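Local coordinates for glycosyl hydrolase family 2, TIM barrel domain protein (PDB 6DXU), which probably hydrolyses beta-glucuronides, as a glycoside hydrolase family 2 beta-glucuronidase of a human gut bacterium, at residues 570-581 with 682-690; 207-217 with 302-310. All blocks are in the same frame, centred on the assembly; numbering follows the deposited sequence.

Contact 1: 570-581 with 682-690; sequences RLIDWHLKEQET and NSQDYPAAG
The ring of Tyr686 lies between Pro687 and Trp574. CB of Pro687, which follows a cis peptide bond, sits over the centre of one face. Over the opposite face comes the edge of the six-membered ring of Trp574, led by CE3, in a T-shaped stack, centroids 5.1 Å apart and planes at 89°. At the tyrosine edge, Tyr686 OH donates to Arg570 O at 2.8 Å, from above the carbonyl plane, while Trp574 N reaches the same oxygen from the other face. With CG anti to the backbone N (chi1 175°), the tyrosine reaches this carbonyl. A water accepts from Arg570 NH1 and donates to Tyr686 OH; Arg570 NH2 forms a salt bridge with Glu657 of strand 655-662. A phenylalanine here would probably keep the stack but leave Arg570 O without its side-chain donor and the water without its acceptor on the ring. Asp573 OD2 takes Ala688 N on its syn lone pair, at 2.6 Å, nearly straight (167°). Tyr631 and Tyr661 also bind this carboxylate, one at each oxygen. Gln684 NE2 gives a straight bond to Lys577 O, 3.0 Å, in its own amide plane. Ser683 OG donates to Glu580 OE2 at 3.0 Å and is also hydrogen-bonded to Arg681. The contact joins helix 565-579 to the loop between strands 674-680 and 692-696. Helix 623-632 packs beside Lys577 and Glu580, and strand 655-662 against Arg570 and Ala688.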
loop_
_atom_site.group_PDB
_atom_site.type_symbol
_atom_site.label_atom_id
_atom_site.label_comp_id
_atom_site.label_asym_id
_atom_site.label_seq_id
_atom_site.Cartn_x
_atom_site.Cartn_y
_atom_site.Cartn_z
ATOM N N ARG D 570 -12.158 16.110 56.324
ATOM C CA ARG D 570 -12.143 17.527 56.668
ATOM C C ARG D 570 -12.027 18.397 55.425
ATOM O O ARG D 570 -12.594 19.496 55.377
ATOM C CB ARG D 570 -11.005 17.817 57.645
ATOM C CG ARG D 570 -11.259 17.192 59.020
ATOM C CD ARG D 570 -10.109 17.408 59.987
ATOM N NE ARG D 570 -10.460 16.876 61.307
ATOM C CZ ARG D 570 -10.805 17.621 62.356
ATOM N NH1 ARG D 570 -10.838 18.947 62.266
ATOM N NH2 ARG D 570 -11.108 17.033 63.506
ATOM N N LEU D 571 -11.275 17.932 54.424
ATOM C CA LEU D 571 -11.155 18.680 53.176
ATOM C C LEU D 571 -12.490 18.766 52.443
ATOM O O LEU D 571 -12.855 19.825 51.920
ATOM C CB LEU D 571 -10.091 18.032 52.280
ATOM C CG LEU D 571 -9.809 18.659 50.899
ATOM C CD1 LEU D 571 -8.352 18.450 50.518
ATOM C CD2 LEU D 571 -10.725 18.096 49.789
ATOM N N ILE D 572 -13.217 17.651 52.359
ATOM C CA ILE D 572 -14.502 17.663 51.666
ATOM C C ILE D 572 -15.509 18.526 52.415
ATOM O O ILE D 572 -16.241 19.327 51.811
ATOM C CB ILE D 572 -15.017 16.224 51.484
ATOM C CG1 ILE D 572 -14.097 15.482 50.499
ATOM C CG2 ILE D 572 -16.483 16.216 51.024
ATOM C CD1 ILE D 572 -14.291 13.959 50.522
ATOM N N ASP D 573 -15.577 18.345 53.740
ATOM C CA ASP D 573 -16.435 19.150 54.607
ATOM C C ASP D 573 -16.267 20.631 54.289
ATOM O O ASP D 573 -17.245 21.356 54.066
ATOM C CB ASP D 573 -16.064 18.826 56.066
ATOM C CG ASP D 573 -16.994 19.441 57.107
ATOM O OD1 ASP D 573 -17.825 20.325 56.806
ATOM O OD2 ASP D 573 -16.872 19.008 58.275
ATOM N N TRP D 574 -15.017 21.081 54.226
ATOM C CA TRP D 574 -14.739 22.489 53.963
ATOM C C TRP D 574 -15.300 22.928 52.612
ATOM O O TRP D 574 -16.026 23.929 52.525
ATOM C CB TRP D 574 -13.231 22.742 54.021
ATOM C CG TRP D 574 -12.914 24.176 53.784
ATOM C CD1 TRP D 574 -12.625 24.775 52.586
ATOM C CD2 TRP D 574 -12.930 25.223 54.761
ATOM N NE1 TRP D 574 -12.431 26.123 52.766
ATOM C CE2 TRP D 574 -12.618 26.426 54.092
ATOM C CE3 TRP D 574 -13.166 25.258 56.140
ATOM C CZ2 TRP D 574 -12.526 27.646 54.753
ATOM C CZ3 TRP D 574 -13.080 26.475 56.798
ATOM C CH2 TRP D 574 -12.760 27.654 56.101
ATOM N N HIS D 575 -14.974 22.187 51.545
ATOM C CA HIS D 575 -15.455 22.543 50.210
ATOM C C HIS D 575 -16.974 22.678 50.187
ATOM O O HIS D 575 -17.524 23.629 49.614
ATOM C CB HIS D 575 -15.024 21.489 49.186
ATOM C CG HIS D 575 -13.610 21.620 48.714
ATOM N ND1 HIS D 575 -12.530 21.275 49.494
ATOM C CD2 HIS D 575 -13.101 22.025 47.526
ATOM C CE1 HIS D 575 -11.415 21.472 48.816
ATOM N NE2 HIS D 575 -11.733 21.925 47.615
ATOM N N LEU D 576 -17.672 21.714 50.789
ATOM C CA LEU D 576 -19.127 21.694 50.689
ATOM C C LEU D 576 -19.759 22.841 51.472
ATOM O O LEU D 576 -20.768 23.410 51.041
ATOM C CB LEU D 576 -19.668 20.349 51.172
ATOM C CG LEU D 576 -19.163 19.186 50.316
ATOM C CD1 LEU D 576 -19.841 17.883 50.706
ATOM C CD2 LEU D 576 -19.382 19.506 48.830
ATOM N N LYS D 577 -19.203 23.193 52.628
ATOM C CA LYS D 577 -19.801 24.311 53.348
ATOM C C LYS D 577 -19.487 25.637 52.661
ATOM O O LYS D 577 -20.326 26.545 52.662
ATOM C CB LYS D 577 -19.372 24.293 54.812
ATOM C CG LYS D 577 -17.958 24.664 55.087
ATOM C CD LYS D 577 -17.880 26.032 55.734
ATOM C CE LYS D 577 -16.446 26.367 56.102
ATOM N NZ LYS D 577 -16.172 27.828 56.065
ATOM N N GLU D 578 -18.326 25.744 52.011
ATOM C CA GLU D 578 -18.033 26.936 51.218
ATOM C C GLU D 578 -19.015 27.094 50.059
ATOM O O GLU D 578 -19.415 28.217 49.722
ATOM C CB GLU D 578 -16.595 26.881 50.701
ATOM C CG GLU D 578 -15.531 27.033 51.788
ATOM C CD GLU D 578 -15.472 28.434 52.384
ATOM O OE1 GLU D 578 -14.526 29.188 52.044
ATOM O OE2 GLU D 578 -16.368 28.769 53.191
ATOM N N GLN D 579 -19.410 25.988 49.427
ATOM C CA GLN D 579 -20.298 26.098 48.275
ATOM C C GLN D 579 -21.670 26.649 48.646
ATOM O O GLN D 579 -22.345 27.231 47.788
ATOM C CB GLN D 579 -20.427 24.741 47.582
ATOM C CG GLN D 579 -19.124 24.326 46.895
ATOM C CD GLN D 579 -19.197 22.965 46.229
ATOM O OE1 GLN D 579 -20.249 22.312 46.201
ATOM N NE2 GLN D 579 -18.069 22.531 45.684
ATOM N N GLU D 580 -22.089 26.512 49.902
ATOM C CA GLU D 580 -23.363 27.108 50.295
ATOM C C GLU D 580 -23.336 28.634 50.281
ATOM O O GLU D 580 -24.405 29.256 50.340
ATOM C CB GLU D 580 -23.773 26.591 51.679
ATOM C CG GLU D 580 -24.054 25.089 51.682
ATOM C CD GLU D 580 -24.607 24.582 52.999
ATOM O OE1 GLU D 580 -24.835 25.401 53.910
ATOM O OE2 GLU D 580 -24.840 23.363 53.111
ATOM N N THR D 581 -22.155 29.247 50.177
ATOM C CA THR D 581 -22.021 30.701 50.187
ATOM C C THR D 581 -21.480 31.245 48.869
ATOM O O THR D 581 -20.921 32.347 48.838
ATOM C CB THR D 581 -21.131 31.148 51.351
ATOM O OG1 THR D 581 -19.773 30.759 51.103
ATOM C CG2 THR D 581 -21.609 30.527 52.659
ATOM N N ASN D 682 -25.456 23.158 61.752
ATOM C CA ASN D 682 -25.204 24.459 61.127
ATOM C C ASN D 682 -23.993 24.304 60.207
ATOM O O ASN D 682 -22.857 24.288 60.685
ATOM C CB ASN D 682 -24.972 25.523 62.196
ATOM C CG ASN D 682 -24.476 26.845 61.629
ATOM O OD1 ASN D 682 -24.485 27.080 60.415
ATOM N ND2 ASN D 682 -24.058 27.736 62.521
ATOM N N SER D 683 -24.247 24.247 58.889
ATOM C CA SER D 683 -23.193 23.949 57.915
ATOM C C SER D 683 -21.975 24.843 58.099
ATOM O O SER D 683 -20.832 24.399 57.927
ATOM C CB SER D 683 -23.720 24.105 56.484
ATOM O OG SER D 683 -24.583 23.043 56.090
ATOM N N GLN D 684 -22.196 26.114 58.427
ATOM C CA GLN D 684 -21.072 27.031 58.518
ATOM C C GLN D 684 -20.259 26.864 59.795
ATOM O O GLN D 684 -19.154 27.411 59.872
ATOM C CB GLN D 684 -21.570 28.473 58.398
ATOM C CG GLN D 684 -22.214 28.769 57.054
ATOM C CD GLN D 684 -21.312 28.395 55.885
ATOM O OE1 GLN D 684 -20.157 28.817 55.811
ATOM N NE2 GLN D 684 -21.841 27.594 54.966
ATOM N N ASP D 685 -20.760 26.115 60.782
ATOM C CA ASP D 685 -20.021 25.868 62.021
ATOM C C ASP D 685 -19.123 24.648 61.828
ATOM O O ASP D 685 -19.413 23.534 62.273
ATOM C CB ASP D 685 -20.985 25.677 63.186
ATOM C CG ASP D 685 -20.268 25.482 64.515
ATOM O OD1 ASP D 685 -19.036 25.675 64.581
ATOM O OD2 ASP D 685 -20.947 25.114 65.494
ATOM N N TYR D 686 -18.004 24.878 61.160
ATOM C CA TYR D 686 -17.062 23.860 60.724
ATOM C C TYR D 686 -16.156 23.431 61.879
ATOM O O TYR D 686 -15.682 24.278 62.636
ATOM C CB TYR D 686 -16.218 24.411 59.562
ATOM C CG TYR D 686 -15.108 23.509 59.064
ATOM C CD1 TYR D 686 -13.825 23.592 59.591
ATOM C CD2 TYR D 686 -15.339 22.590 58.041
ATOM C CE1 TYR D 686 -12.801 22.770 59.128
ATOM C CE2 TYR D 686 -14.318 21.760 57.573
ATOM C CZ TYR D 686 -13.059 21.854 58.123
ATOM O OH TYR D 686 -12.048 21.044 57.659
ATOM N N PRO D 687 -15.826 22.131 61.992
ATOM C CA PRO D 687 -16.255 21.057 61.083
ATOM C C PRO D 687 -17.505 20.306 61.508
ATOM O O PRO D 687 -17.980 20.460 62.639
ATOM C CB PRO D 687 -15.049 20.114 61.081
ATOM C CG PRO D 687 -14.508 20.232 62.484
ATOM C CD PRO D 687 -14.715 21.700 62.863
ATOM N N ALA D 688 -17.999 19.460 60.597
ATOM C CA ALA D 688 -19.141 18.581 60.844
ATOM C C ALA D 688 -20.440 19.357 61.055
ATOM O O ALA D 688 -21.373 18.861 61.693
ATOM C CB ALA D 688 -18.877 17.639 62.028
ATOM N N ALA D 689 -20.523 20.564 60.493
ATOM C CA ALA D 689 -21.758 21.349 60.535
ATOM C C ALA D 689 -22.273 21.487 61.968
ATOM O O ALA D 689 -23.468 21.354 62.237
ATOM C CB ALA D 689 -22.825 20.730 59.631
ATOM N N GLY D 690 -21.348 21.722 62.902
ATOM C CA GLY D 690 -21.678 21.907 64.306
ATOM C C GLY D 690 -21.896 20.634 65.097
ATOM O O GLY D 690 -22.038 20.700 66.333
HETATM O O HOH W 1 -10.513 20.573 59.622
HETATM O O HOH W 2 -18.999 22.146 58.537
#

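Contact 2: 207-217 with 302-310; sequences IHLESSLSSNL and EERFGFRHT
Leu209 reaches from strand 207-213 toward Glu303 and Phe305. Its CB starts toward the other segment, and CG stands anti to the carbonyl carbon (chi1 -52°), which carries CD1 into the interface. There CD1 does the touching. It lies 3.6 Å from Glu303 CG and 3.8 Å from Phe305 CD1, meeting the ring at a slant. The leucine crosses the phenylalanine at about a right angle. The polar end of Glu303 turns to Asn418, which also bonds the backbone of Ile207 and Leu209. Next along the strand, Ser211 CB touches two rings, 4.0 Å from Phe305 CD2 and 3.9 Å from Phe307 CE1. A water bridges Ser211 OG and Gly306 O, and it donates to the carbonyl at 2.6 Å. The edge of the Phe307 ring faces Ser212 O. At the far end, Leu213 CD2 rests on the backbone of Arg308 and His309. Leu217 CD2 approaches His309 CB to 3.6 Å, from the last position of the type I turn 214-217. Strands 207-213 and 302-305 run in roughly the same direction, 27° apart, with axes 8.4 Å from each other. Each pairs by backbone bonds with its own neighbour, 219-229 or 286-294. This is face-to-face packing of two antiparallel sheets, as in the immunoglobulin-like beta-sandwich of family 2 glycoside hydrolases.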
loop_
_atom_site.group_PDB
_atom_site.type_symbol
_atom_site.label_atom_id
_atom_site.label_comp_id
_atom_site.label_asym_id
_atom_site.label_seq_id
_atom_site.Cartn_x
_atom_site.Cartn_y
_atom_site.Cartn_z
ATOM N N ILE D 207 -31.990 6.571 15.240
ATOM C CA ILE D 207 -33.202 7.297 15.629
ATOM C C ILE D 207 -32.760 8.521 16.409
ATOM O O ILE D 207 -32.174 8.389 17.490
ATOM C CB ILE D 207 -34.156 6.443 16.481
ATOM C CG1 ILE D 207 -34.611 5.213 15.695
ATOM C CG2 ILE D 207 -35.379 7.289 16.918
ATOM C CD1 ILE D 207 -35.309 4.176 16.543
ATOM N N HIS D 208 -33.043 9.705 15.882
ATOM C CA HIS D 208 -32.676 10.951 16.552
ATOM C C HIS D 208 -33.931 11.714 16.939
ATOM O O HIS D 208 -34.763 12.024 16.083
ATOM C CB HIS D 208 -31.764 11.801 15.671
ATOM C CG HIS D 208 -30.333 11.374 15.732
ATOM N ND1 HIS D 208 -29.516 11.314 14.624
ATOM C CD2 HIS D 208 -29.578 10.966 16.780
ATOM C CE1 HIS D 208 -28.316 10.892 14.988
ATOM N NE2 HIS D 208 -28.327 10.679 16.292
ATOM N N LEU D 209 -34.067 12.003 18.227
ATOM C CA LEU D 209 -35.212 12.725 18.772
ATOM C C LEU D 209 -34.734 14.123 19.139
ATOM O O LEU D 209 -34.030 14.297 20.133
ATOM C CB LEU D 209 -35.777 12.003 19.990
ATOM C CG LEU D 209 -36.080 10.524 19.754
ATOM C CD1 LEU D 209 -36.595 9.876 21.024
ATOM C CD2 LEU D 209 -37.078 10.361 18.620
ATOM N N GLU D 210 -35.084 15.114 18.323
ATOM C CA GLU D 210 -34.716 16.500 18.596
ATOM C C GLU D 210 -35.831 17.130 19.407
ATOM O O GLU D 210 -36.932 17.317 18.893
ATOM C CB GLU D 210 -34.507 17.309 17.324
ATOM C CG GLU D 210 -33.193 17.173 16.638
ATOM C CD GLU D 210 -33.132 18.103 15.439
ATOM O OE1 GLU D 210 -33.735 17.759 14.410
ATOM O OE2 GLU D 210 -32.523 19.191 15.537
ATOM N N SER D 211 -35.567 17.413 20.677
ATOM C CA SER D 211 -36.548 18.038 21.554
ATOM C C SER D 211 -36.072 19.432 21.930
ATOM O O SER D 211 -34.881 19.644 22.178
ATOM C CB SER D 211 -36.782 17.202 22.808
ATOM O OG SER D 211 -35.567 16.991 23.494
ATOM N N SER D 212 -37.010 20.378 21.955
ATOM C CA SER D 212 -36.757 21.751 22.367
ATOM C C SER D 212 -37.931 22.225 23.206
ATOM O O SER D 212 -39.046 21.704 23.100
ATOM C CB SER D 212 -36.538 22.691 21.179
ATOM O OG SER D 212 -37.606 22.605 20.257
ATOM N N LEU D 213 -37.662 23.196 24.070
ATOM C CA LEU D 213 -38.644 23.661 25.037
ATOM C C LEU D 213 -38.748 25.177 24.927
ATOM O O LEU D 213 -37.732 25.874 25.006
ATOM C CB LEU D 213 -38.222 23.195 26.430
ATOM C CG LEU D 213 -39.211 23.249 27.564
ATOM C CD1 LEU D 213 -40.426 22.393 27.212
ATOM C CD2 LEU D 213 -38.487 22.671 28.776
ATOM N N SER D 214 -39.970 25.679 24.725
ATOM C CA SER D 214 -40.228 27.103 24.504
ATOM C C SER D 214 -39.742 27.963 25.675
ATOM O O SER D 214 -39.284 27.469 26.715
ATOM C CB SER D 214 -41.716 27.350 24.256
ATOM O OG SER D 214 -42.477 27.130 25.426
ATOM N N SER D 215 -39.816 29.286 25.469
ATOM C CA SER D 215 -39.291 30.224 26.459
ATOM C C SER D 215 -39.957 30.039 27.822
ATOM O O SER D 215 -39.273 29.893 28.843
ATOM C CB SER D 215 -39.466 31.658 25.957
ATOM O OG SER D 215 -38.894 31.798 24.666
ATOM N N ASN D 216 -41.289 30.005 27.859
ATOM C CA ASN D 216 -41.996 29.858 29.131
ATOM C C ASN D 216 -42.090 28.411 29.610
ATOM O O ASN D 216 -42.721 28.159 30.640
ATOM C CB ASN D 216 -43.396 30.470 29.023
ATOM C CG ASN D 216 -44.205 29.861 27.898
ATOM O OD1 ASN D 216 -43.963 28.724 27.493
ATOM N ND2 ASN D 216 -45.191 30.603 27.402
ATOM N N LEU D 217 -41.482 27.465 28.894
ATOM C CA LEU D 217 -41.456 26.034 29.209
ATOM C C LEU D 217 -42.801 25.323 29.083
ATOM O O LEU D 217 -42.931 24.182 29.535
ATOM C CB LEU D 217 -40.895 25.753 30.605
ATOM C CG LEU D 217 -39.620 26.469 31.045
ATOM C CD1 LEU D 217 -39.285 26.072 32.474
ATOM C CD2 LEU D 217 -38.460 26.153 30.111
ATOM N N GLU D 302 -38.161 1.233 20.578
ATOM C CA GLU D 302 -38.529 2.460 21.259
ATOM C C GLU D 302 -37.277 3.185 21.715
ATOM O O GLU D 302 -36.195 2.609 21.834
ATOM C CB GLU D 302 -39.471 2.221 22.445
ATOM C CG GLU D 302 -38.953 1.302 23.506
ATOM C CD GLU D 302 -39.933 1.183 24.670
ATOM O OE1 GLU D 302 -41.059 0.687 24.454
ATOM O OE2 GLU D 302 -39.584 1.610 25.793
ATOM N N GLU D 303 -37.441 4.482 21.915
ATOM C CA GLU D 303 -36.371 5.370 22.321
ATOM C C GLU D 303 -36.977 6.408 23.247
ATOM O O GLU D 303 -38.066 6.923 22.982
ATOM C CB GLU D 303 -35.713 6.029 21.100
ATOM C CG GLU D 303 -34.537 6.917 21.442
ATOM C CD GLU D 303 -33.228 6.145 21.531
ATOM O OE1 GLU D 303 -33.245 4.904 21.352
ATOM O OE2 GLU D 303 -32.184 6.786 21.777
ATOM N N ARG D 304 -36.275 6.710 24.328
ATOM C CA ARG D 304 -36.755 7.630 25.340
ATOM C C ARG D 304 -36.087 8.988 25.175
ATOM O O ARG D 304 -35.007 9.117 24.595
ATOM C CB ARG D 304 -36.484 7.067 26.736
ATOM C CG ARG D 304 -37.224 5.767 27.023
ATOM C CD ARG D 304 -37.012 5.311 28.458
ATOM N NE ARG D 304 -35.605 5.363 28.851
ATOM C CZ ARG D 304 -35.151 5.000 30.049
ATOM N NH1 ARG D 304 -35.997 4.555 30.971
ATOM N NH2 ARG D 304 -33.857 5.084 30.332
ATOM N N PHE D 305 -36.753 10.013 25.693
ATOM C CA PHE D 305 -36.210 11.363 25.658
ATOM C C PHE D 305 -36.881 12.167 26.761
ATOM O O PHE D 305 -37.859 11.725 27.364
ATOM C CB PHE D 305 -36.416 12.010 24.279
ATOM C CG PHE D 305 -37.841 12.444 24.014
ATOM C CD1 PHE D 305 -38.790 11.521 23.589
ATOM C CD2 PHE D 305 -38.224 13.767 24.184
ATOM C CE1 PHE D 305 -40.102 11.909 23.332
ATOM C CE2 PHE D 305 -39.545 14.160 23.939
ATOM C CZ PHE D 305 -40.470 13.229 23.507
ATOM N N GLY D 306 -36.350 13.352 27.015
ATOM C CA GLY D 306 -36.927 14.224 28.022
ATOM C C GLY D 306 -36.886 15.669 27.577
ATOM O O GLY D 306 -36.038 16.071 26.780
ATOM N N PHE D 307 -37.831 16.455 28.110
ATOM C CA PHE D 307 -37.897 17.896 27.891
ATOM C C PHE D 307 -37.245 18.599 29.077
ATOM O O PHE D 307 -37.675 18.411 30.220
ATOM C CB PHE D 307 -39.355 18.369 27.759
ATOM C CG PHE D 307 -40.021 17.991 26.451
ATOM C CD1 PHE D 307 -39.671 18.629 25.261
ATOM C CD2 PHE D 307 -41.006 17.012 26.422
ATOM C CE1 PHE D 307 -40.285 18.299 24.061
ATOM C CE2 PHE D 307 -41.635 16.677 25.233
ATOM C CZ PHE D 307 -41.267 17.317 24.047
ATOM N N ARG D 308 -36.248 19.441 28.811
ATOM C CA ARG D 308 -35.696 20.275 29.872
ATOM C C ARG D 308 -34.915 21.423 29.250
ATOM O O ARG D 308 -34.367 21.301 28.151
ATOM C CB ARG D 308 -34.811 19.469 30.837
ATOM C CG ARG D 308 -33.343 19.311 30.416
ATOM C CD ARG D 308 -33.196 18.345 29.238
ATOM N NE ARG D 308 -31.793 18.154 28.879
ATOM C CZ ARG D 308 -31.102 18.983 28.104
ATOM N NH1 ARG D 308 -31.685 20.064 27.582
ATOM N NH2 ARG D 308 -29.827 18.728 27.841
ATOM N N HIS D 309 -34.903 22.549 29.957
ATOM C CA HIS D 309 -34.198 23.757 29.546
ATOM C C HIS D 309 -32.976 23.943 30.431
ATOM O O HIS D 309 -33.084 23.869 31.659
ATOM C CB HIS D 309 -35.114 24.985 29.658
ATOM C CG HIS D 309 -34.493 26.246 29.146
ATOM N ND1 HIS D 309 -33.739 27.079 29.943
ATOM C CD2 HIS D 309 -34.518 26.820 27.919
ATOM C CE1 HIS D 309 -33.312 28.103 29.227
ATOM N NE2 HIS D 309 -33.768 27.969 27.995
ATOM N N THR D 310 -31.822 24.192 29.817
ATOM C CA THR D 310 -30.584 24.419 30.549
ATOM C C THR D 310 -29.987 25.755 30.135
ATOM O O THR D 310 -30.109 26.173 28.977
ATOM C CB THR D 310 -29.562 23.282 30.297
ATOM O OG1 THR D 310 -29.224 23.244 28.911
ATOM C CG2 THR D 310 -30.147 21.948 30.696
HETATM O O HOH W 3 -34.129 17.676 25.925
#

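How the contacts relate
Both contacts are partly buried, and they share no helix or strand. Their centres are about 37 Å apart and their nearest atoms about 18 Å, so they do not touch. In the chain, contact 2 closes before contact 1 opens. Contact 1 sets a helix against a loop from a later beta domain, and direct hydrogen bonds run along much of it. Contact 2 joins two sheets within one sandwich. There apolar side chains do most of the work, with a water bridge between serine and carbonyl. Aromatic rings serve both: in contact 1 a tyrosine and a tryptophan pair across the interface, whereas in contact 2 the phenylalanines all come from 302-310.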